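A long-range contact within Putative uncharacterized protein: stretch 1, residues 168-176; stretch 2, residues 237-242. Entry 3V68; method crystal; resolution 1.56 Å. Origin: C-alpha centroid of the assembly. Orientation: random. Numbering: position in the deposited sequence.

Stretch 1, residues 168-176: ASINETAVN
Stretch 2, residues 237-242: VDVPSK

A single carboxylate, that of Glu172, grips both the backbone and the side chain of one serine: Ser241 N donates to Glu172 OE2 at 2.9 Å with an almost straight N-H...O angle of 169°, while Ser241 OG donates to Glu172 OE1 at 2.6 Å. The fork depends on two rotamers. Glu172 is m at chi1 (-75°) and t at chi2 (161°), with chi3 at -14°; its CA-to-CB bond points sideways, yet the end of the chain comes nearer to the other stretch. Ser241 points its CB toward the helix and takes p (71°), which places its hydroxyl within reach of the second carboxylate oxygen.

The platform is regular helix throughout residues 168-176, phi/psi close to -62/-43, with i to i+4 bonds such as Glu172 N to Ala168 O at 3.0 Å and Val175 N to Asn171 O at 2.9 Å. Against it runs an extended segment, Asp238 (-112/122), Val239 (-60/125) and Pro240 (-74/108), which turns at Ser241 to helical angles (-61/-33) that Lys242 continues. The register sets direction: CA of Ala168 lies 5.0 Å from CA of Ser241, and CA of Asn171 lies 7.3 Å from CA of Asp238, so the second stretch advances as the helix is followed backward.

The backbones come closest at the Ala168 end, where the side chain is a single methyl. Ala168 CB, directed toward the second stretch, sits 3.8 Å from Ser241 CB, 3.7 Å from Val239 O and 3.9 Å from Val239 CG1, with Val239 in t (170°). Next door, Ser169 N is 3.6 Å from Ser241 CB. Pro240 turns its CA-to-CB bond away, though its CA passes 3.5 Å from Glu172 OE2.

At the other end, Asn171 (t, chi2 -122°) and Asp238 (m, chi2 -47°) point toward each other's stretches, but Asn171 OD1 and Asp238 OD1, 3.1 Å apart, are both acceptors and form no hydrogen bond; Asn171 ND2 and Asp238 OD1 and OD2 are satisfied elsewhere in the structure. Val175, t at 175°, brings CG2 to 3.6 Å from Asp238 OD2.

Water completes the polar joint. Water 1 lies 2.9 Å from Asn171 OD1 and 2.7 Å from Val239 O, placed to donate to either, with more acceptors in reach than it has protons. Water 3 donates to Glu172 OE2 at 2.7 Å and accepts from Lys242 N at 3.0 Å, extending the carboxylate's hold to a second backbone amide. The rule is economical: 337 Å² of surface buried, both sides summed, with one acid serving the amide and hydroxyl of Ser241.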

# COMPACT_ATOMS: atom_id res chain seq x y z
N ALA A 168 0.81 -2.72 6.92
CA ALA A 168 1.09 -3.25 5.59
C ALA A 168 0.28 -4.51 5.29
O ALA A 168 -0.22 -4.69 4.17
CB ALA A 168 2.59 -3.51 5.42
N SER A 169 0.15 -5.38 6.30
CA SER A 169 -0.64 -6.61 6.19
C SER A 169 -2.12 -6.31 5.97
O SER A 169 -2.78 -6.96 5.17
CB SER A 169 -0.45 -7.48 7.43
OG SER A 169 -1.03 -8.76 7.24
N ILE A 170 -2.63 -5.31 6.69
CA ILE A 170 -4.02 -4.88 6.53
C ILE A 170 -4.23 -4.32 5.12
O ILE A 170 -5.23 -4.63 4.47
CB ILE A 170 -4.43 -3.85 7.60
CG1 ILE A 170 -4.54 -4.54 8.96
CG2 ILE A 170 -5.75 -3.16 7.23
CD1 ILE A 170 -4.56 -3.60 10.15
N ASN A 171 -3.27 -3.54 4.64
CA ASN A 171 -3.34 -3.01 3.28
C ASN A 171 -3.41 -4.14 2.26
O ASN A 171 -4.19 -4.08 1.31
CB ASN A 171 -2.14 -2.11 2.99
CG ASN A 171 -2.21 -1.48 1.62
OD1 ASN A 171 -1.31 -1.66 0.78
ND2 ASN A 171 -3.28 -0.74 1.37
N GLU A 172 -2.60 -5.18 2.47
CA GLU A 172 -2.59 -6.33 1.58
C GLU A 172 -3.94 -7.03 1.54
O GLU A 172 -4.41 -7.41 0.47
CB GLU A 172 -1.47 -7.30 1.95
CG GLU A 172 -0.11 -6.78 1.52
CD GLU A 172 1.04 -7.44 2.24
OE1 GLU A 172 0.81 -8.13 3.27
OE2 GLU A 172 2.19 -7.27 1.77
N THR A 173 -4.59 -7.16 2.69
CA THR A 173 -5.93 -7.74 2.75
C THR A 173 -6.91 -6.91 1.93
O THR A 173 -7.69 -7.45 1.13
CB THR A 173 -6.42 -7.85 4.20
OG1 THR A 173 -5.69 -8.89 4.86
CG2 THR A 173 -7.93 -8.18 4.26
N ALA A 174 -6.85 -5.59 2.12
CA ALA A 174 -7.74 -4.69 1.40
C ALA A 174 -7.55 -4.80 -0.11
O ALA A 174 -8.51 -4.95 -0.84
CB ALA A 174 -7.55 -3.25 1.87
N VAL A 175 -6.30 -4.74 -0.55
CA VAL A 175 -5.97 -4.84 -1.97
C VAL A 175 -6.40 -6.20 -2.55
O VAL A 175 -6.96 -6.26 -3.64
CB VAL A 175 -4.46 -4.57 -2.23
CG1 VAL A 175 -4.09 -4.80 -3.69
CG2 VAL A 175 -4.10 -3.15 -1.84
N ASN A 176 -6.17 -7.27 -1.79
CA ASN A 176 -6.57 -8.61 -2.23
C ASN A 176 -8.09 -8.73 -2.38
O ASN A 176 -8.58 -9.32 -3.34
CB ASN A 176 -6.05 -9.67 -1.26
CG ASN A 176 -6.50 -11.07 -1.62
OD1 ASN A 176 -6.35 -11.52 -2.75
ND2 ASN A 176 -7.06 -11.78 -0.64
N VAL A 237 3.50 -0.24 -5.14
CA VAL A 237 2.89 0.87 -4.41
C VAL A 237 2.24 0.41 -3.11
O VAL A 237 1.73 1.22 -2.33
CB VAL A 237 1.87 1.67 -5.26
CG1 VAL A 237 2.58 2.46 -6.36
CG2 VAL A 237 0.78 0.76 -5.84
N ASP A 238 2.26 -0.90 -2.88
CA ASP A 238 1.80 -1.50 -1.62
C ASP A 238 3.03 -2.08 -0.91
O ASP A 238 3.74 -2.91 -1.48
CB ASP A 238 0.73 -2.58 -1.88
CG ASP A 238 -0.48 -2.04 -2.64
OD1 ASP A 238 -1.00 -0.96 -2.26
OD2 ASP A 238 -0.94 -2.70 -3.61
N VAL A 239 3.28 -1.62 0.32
CA VAL A 239 4.43 -2.08 1.12
C VAL A 239 4.33 -3.60 1.37
O VAL A 239 3.31 -4.07 1.87
CB VAL A 239 4.53 -1.33 2.47
CG1 VAL A 239 5.56 -1.98 3.39
CG2 VAL A 239 4.86 0.15 2.24
N PRO A 240 5.39 -4.36 1.01
CA PRO A 240 5.35 -5.80 1.25
C PRO A 240 5.55 -6.14 2.73
O PRO A 240 6.66 -5.99 3.27
CB PRO A 240 6.50 -6.33 0.38
CG PRO A 240 7.45 -5.19 0.28
CD PRO A 240 6.62 -3.94 0.30
N SER A 241 4.48 -6.57 3.39
CA SER A 241 4.53 -6.85 4.82
C SER A 241 5.54 -7.95 5.14
O SER A 241 6.17 -7.92 6.20
CB SER A 241 3.15 -7.23 5.36
OG SER A 241 2.77 -8.52 4.91
N LYS A 242 5.69 -8.90 4.23
CA LYS A 242 6.61 -10.02 4.44
C LYS A 242 8.05 -9.56 4.65
O LYS A 242 8.79 -10.18 5.41
CB LYS A 242 6.50 -11.08 3.33
CG LYS A 242 6.99 -10.69 1.94
CD LYS A 242 6.89 -11.88 1.00
CE LYS A 242 7.63 -11.65 -0.31
NZ LYS A 242 7.66 -12.89 -1.14
O HOH W 1 0.75 -3.31 1.86
O HOH W 2 1.37 0.47 1.25
O HOH W 3 3.88 -9.40 1.90